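Local coordinates for protein serine protease inhibitor infestin (Triatoma infestans, PDB 2ERW) that inhibits the blood-clotting protease factor XIIa, as one Kazal-type domain of a longer secreted protein that probably acts on serine proteases, at residues 5-16 with 24-35. Numbering follows the deposited sequence. Where two conformers were deposited one is given.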
loop_
_atom_site.group_PDB
_atom_site.type_symbol
_atom_site.label_atom_id
_atom_site.label_comp_id
_atom_site.label_asym_id
_atom_site.label_seq_id
_atom_site.Cartn_x
_atom_site.Cartn_y
_atom_site.Cartn_z
ATOM N N PRO A 5 -14.090 1.137 2.290
ATOM C CA PRO A 5 -12.645 0.996 2.449
ATOM C C PRO A 5 -11.870 1.575 1.272
ATOM O O PRO A 5 -10.675 1.868 1.401
ATOM C CB PRO A 5 -12.437 -0.525 2.496
ATOM C CG PRO A 5 -13.798 -1.145 2.492
ATOM C CD PRO A 5 -14.738 -0.135 1.937
ATOM N N CYS A 6 -12.554 1.738 0.142
ATOM C CA CYS A 6 -11.930 2.192 -1.099
ATOM C C CYS A 6 -12.255 3.635 -1.444
ATOM O O CYS A 6 -11.884 4.145 -2.499
ATOM C CB CYS A 6 -12.315 1.259 -2.231
ATOM S SG CYS A 6 -11.686 -0.367 -1.880
ATOM N N ALA A 7 -12.929 4.285 -0.514
ATOM C CA ALA A 7 -13.179 5.698 -0.599
ATOM C C ALA A 7 -11.933 6.338 -0.034
ATOM O O ALA A 7 -11.827 6.527 1.170
ATOM C CB ALA A 7 -14.368 6.051 0.239
ATOM N N CYS A 8 -10.969 6.618 -0.898
ATOM C CA CYS A 8 -9.708 7.192 -0.443
ATOM C C CYS A 8 -9.331 8.339 -1.315
ATOM O O CYS A 8 -9.639 8.359 -2.505
ATOM C CB CYS A 8 -8.588 6.184 -0.541
ATOM S SG CYS A 8 -8.848 4.717 0.407
ATOM N N PHE A 9 -8.653 9.306 -0.719
ATOM C CA PHE A 9 -8.006 10.327 -1.504
ATOM C C PHE A 9 -6.683 9.797 -1.975
ATOM O O PHE A 9 -6.254 8.747 -1.552
ATOM C CB PHE A 9 -7.862 11.610 -0.699
ATOM C CG PHE A 9 -9.157 12.305 -0.517
ATOM C CD1 PHE A 9 -9.876 12.722 -1.623
ATOM C CD2 PHE A 9 -9.682 12.486 0.748
ATOM C CE1 PHE A 9 -11.100 13.331 -1.476
ATOM C CE2 PHE A 9 -10.909 13.118 0.912
ATOM C CZ PHE A 9 -11.608 13.541 -0.198
ATOM N N ARG A 10 -6.053 10.531 -2.880
ATOM C CA ARG A 10 -4.827 10.025 -3.485
ATOM C C ARG A 10 -3.573 10.557 -2.833
ATOM O O ARG A 10 -2.484 10.261 -3.288
ATOM C CB ARG A 10 -4.817 10.331 -4.981
ATOM C CG ARG A 10 -5.916 9.596 -5.742
ATOM C CD ARG A 10 -5.841 9.878 -7.222
ATOM N NE ARG A 10 -6.981 9.292 -7.929
ATOM C CZ ARG A 10 -8.053 9.975 -8.325
ATOM N NH1 ARG A 10 -8.145 11.279 -8.093
ATOM N NH2 ARG A 10 -9.037 9.356 -8.963
ATOM N N ASN A 11 -3.716 11.321 -1.755
ATOM C CA ASN A 11 -2.559 11.893 -1.104
ATOM C C ASN A 11 -1.493 10.848 -0.909
ATOM O O ASN A 11 -1.760 9.746 -0.427
ATOM C CB ASN A 11 -2.931 12.398 0.270
ATOM C CG ASN A 11 -3.990 13.424 0.237
ATOM O OD1 ASN A 11 -5.013 13.276 -0.417
ATOM N ND2 ASN A 11 -3.761 14.505 0.969
ATOM N N TYR A 12 -0.272 11.216 -1.224
ATOM C CA TYR A 12 0.791 10.258 -1.283
ATOM C C TYR A 12 1.426 10.085 0.069
ATOM O O TYR A 12 2.136 10.962 0.564
ATOM C CB TYR A 12 1.789 10.722 -2.335
ATOM C CG TYR A 12 2.903 9.760 -2.543
ATOM C CD1 TYR A 12 2.648 8.457 -2.957
ATOM C CD2 TYR A 12 4.214 10.139 -2.320
ATOM C CE1 TYR A 12 3.664 7.564 -3.147
ATOM C CE2 TYR A 12 5.247 9.258 -2.527
ATOM C CZ TYR A 12 4.964 7.970 -2.927
ATOM O OH TYR A 12 5.965 7.062 -3.117
ATOM N N VAL A 13 1.125 8.936 0.664
ATOM C CA VAL A 13 1.662 8.564 1.958
ATOM C C VAL A 13 2.021 7.107 1.787
ATOM O O VAL A 13 1.297 6.212 2.221
ATOM C CB VAL A 13 0.621 8.744 3.062
ATOM C CG1 VAL A 13 1.219 8.343 4.405
ATOM C CG2 VAL A 13 0.150 10.191 3.090
ATOM N N PRO A 14 3.110 6.846 1.073
ATOM C CA PRO A 14 3.371 5.490 0.634
ATOM C C PRO A 14 3.678 4.530 1.758
ATOM O O PRO A 14 4.325 4.866 2.726
ATOM C CB PRO A 14 4.602 5.606 -0.249
ATOM C CG PRO A 14 5.292 6.859 0.267
ATOM C CD PRO A 14 4.147 7.793 0.616
ATOM N N VAL A 15 3.023 3.387 1.669
ATOM C CA VAL A 15 3.241 2.341 2.654
ATOM C C VAL A 15 3.406 1.041 1.924
ATOM O O VAL A 15 2.935 0.881 0.807
ATOM C CB VAL A 15 2.091 2.262 3.681
ATOM C CG1 VAL A 15 2.056 3.517 4.501
ATOM C CG2 VAL A 15 0.734 2.070 3.003
ATOM N N CYS A 16 4.075 0.115 2.576
ATOM C CA CYS A 16 4.419 -1.120 1.942
ATOM C C CYS A 16 3.567 -2.206 2.509
ATOM O O CYS A 16 3.539 -2.407 3.718
ATOM C CB CYS A 16 5.882 -1.399 2.192
ATOM S SG CYS A 16 6.408 -2.945 1.470
ATOM N N GLY A 24 -0.533 3.673 -2.126
ATOM C CA GLY A 24 -0.342 5.091 -2.194
ATOM C C GLY A 24 -0.619 5.789 -0.905
ATOM O O GLY A 24 -0.159 6.901 -0.717
ATOM N N ASN A 25 -1.401 5.166 -0.039
ATOM C CA ASN A 25 -1.588 5.634 1.309
ATOM C C ASN A 25 -2.246 4.510 2.057
ATOM O O ASN A 25 -2.633 3.507 1.472
ATOM C CB ASN A 25 -2.351 6.959 1.370
ATOM C CG ASN A 25 -3.684 6.908 0.660
ATOM O OD1 ASN A 25 -4.471 5.985 0.841
ATOM N ND2 ASN A 25 -3.969 7.946 -0.099
ATOM N N PRO A 26 -2.289 4.616 3.373
ATOM C CA PRO A 26 -2.898 3.546 4.123
ATOM C C PRO A 26 -4.343 3.288 3.784
ATOM O O PRO A 26 -4.787 2.158 3.842
ATOM C CB PRO A 26 -2.751 4.008 5.577
ATOM C CG PRO A 26 -1.506 4.837 5.521
ATOM C CD PRO A 26 -1.564 5.575 4.225
ATOM N N CYS A 27 -5.084 4.334 3.439
ATOM C CA CYS A 27 -6.453 4.109 3.055
ATOM C C CYS A 27 -6.498 3.171 1.866
ATOM O O CYS A 27 -7.277 2.231 1.832
ATOM C CB CYS A 27 -7.096 5.449 2.754
ATOM S SG CYS A 27 -8.829 5.338 2.357
ATOM N N MET A 28 -5.634 3.412 0.892
ATOM C CA MET A 28 -5.629 2.557 -0.274
ATOM C C MET A 28 -5.167 1.163 0.050
ATOM O O MET A 28 -5.645 0.225 -0.542
ATOM C CB MET A 28 -4.734 3.149 -1.337
ATOM C CG MET A 28 -5.268 4.460 -1.766
ATOM S SD MET A 28 -6.583 4.247 -2.910
ATOM C CE MET A 28 -6.598 5.859 -3.688
ATOM N N LEU A 29 -4.254 1.014 0.997
ATOM C CA LEU A 29 -3.888 -0.332 1.409
ATOM C C LEU A 29 -5.092 -1.017 2.004
ATOM O O LEU A 29 -5.361 -2.178 1.703
ATOM C CB LEU A 29 -2.745 -0.258 2.426
ATOM C CG LEU A 29 -2.245 -1.632 2.865
ATOM C CD1 LEU A 29 -0.776 -1.561 3.135
ATOM C CD2 LEU A 29 -2.984 -2.141 4.096
ATOM N N ASN A 30 -5.829 -0.307 2.846
ATOM C CA ASN A 30 -6.988 -0.935 3.429
ATOM C C ASN A 30 -8.008 -1.306 2.383
ATOM O O ASN A 30 -8.643 -2.357 2.449
ATOM C CB ASN A 30 -7.644 -0.050 4.451
ATOM C CG ASN A 30 -8.783 -0.758 5.112
ATOM O OD1 ASN A 30 -8.580 -1.773 5.779
ATOM N ND2 ASN A 30 -9.995 -0.300 4.851
ATOM N N CYS A 31 -8.179 -0.443 1.402
ATOM C CA CYS A 31 -9.074 -0.771 0.316
ATOM C C CYS A 31 -8.658 -2.094 -0.292
ATOM O O CYS A 31 -9.483 -2.976 -0.496
ATOM C CB CYS A 31 -8.968 0.306 -0.729
ATOM S SG CYS A 31 -9.723 -0.117 -2.252
ATOM N N ALA A 32 -7.369 -2.241 -0.575
ATOM C CA ALA A 32 -6.895 -3.476 -1.178
ATOM C C ALA A 32 -7.085 -4.649 -0.223
ATOM O O ALA A 32 -7.414 -5.747 -0.650
ATOM C CB ALA A 32 -5.454 -3.330 -1.568
ATOM N N ALA A 33 -6.898 -4.393 1.073
ATOM C CA ALA A 33 -7.027 -5.446 2.088
ATOM C C ALA A 33 -8.444 -5.954 2.123
ATOM O O ALA A 33 -8.683 -7.110 2.436
ATOM C CB ALA A 33 -6.646 -4.917 3.450
ATOM N N GLN A 34 -9.385 -5.084 1.806
ATOM C CA GLN A 34 -10.791 -5.452 1.922
ATOM C C GLN A 34 -11.349 -6.008 0.635
ATOM O O GLN A 34 -12.390 -6.664 0.654
ATOM C CB GLN A 34 -11.643 -4.260 2.368
ATOM C CG GLN A 34 -11.303 -3.662 3.728
ATOM C CD GLN A 34 -10.809 -4.658 4.759
ATOM O OE1 GLN A 34 -9.771 -4.445 5.386
ATOM N NE2 GLN A 34 -11.551 -5.741 4.952
ATOM N N THR A 35 -10.674 -5.760 -0.484
ATOM C CA THR A 35 -11.275 -6.050 -1.787
ATOM C C THR A 35 -10.384 -6.834 -2.739
ATOM O O THR A 35 -10.875 -7.484 -3.655
ATOM C CB THR A 35 -11.698 -4.747 -2.509
ATOM O OG1 THR A 35 -10.539 -3.944 -2.751
ATOM C CG2 THR A 35 -12.686 -3.963 -1.668
HETATM O O HOH W 1 -1.092 8.009 -3.566
#
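N25 reaches across to segment 5-16 with both hydrogens of its ND2, one to F9 O at 2.8 Å and one to N11 O at 2.9 Å. Both acceptors lie close to the amide plane; ND2 is tilted 15° from the carbonyl plane of N11 and stands 38° above that of F9. The other end of the same amide, OD1, takes the N-H of M28 at 2.8 Å, so N25 is the N-cap of helix 26-35. With chi1 at 55°, CG sits between the backbone N and the carbonyl carbon, and from there the amide can serve loop and helix at once. Next door, V13 N donates to G24 O (2.8 Å); a water donates to R10 O and, weakly, to G24 O. Disulfide C8-C27 anchors the start of the loop and C6-C31 the chain just before it, while M28 SD lies against C8 CB and V15 CG2 meets L29 CD1 at 3.9 Å. An alanine in place of N25 would probably leave F9 O and N11 O without this donor and the helix start uncapped. The amide spans R10, probably the P1 residue of the Kazal inhibitory loop by its position two residues after C8, consistent with a loop held rigid for the protease.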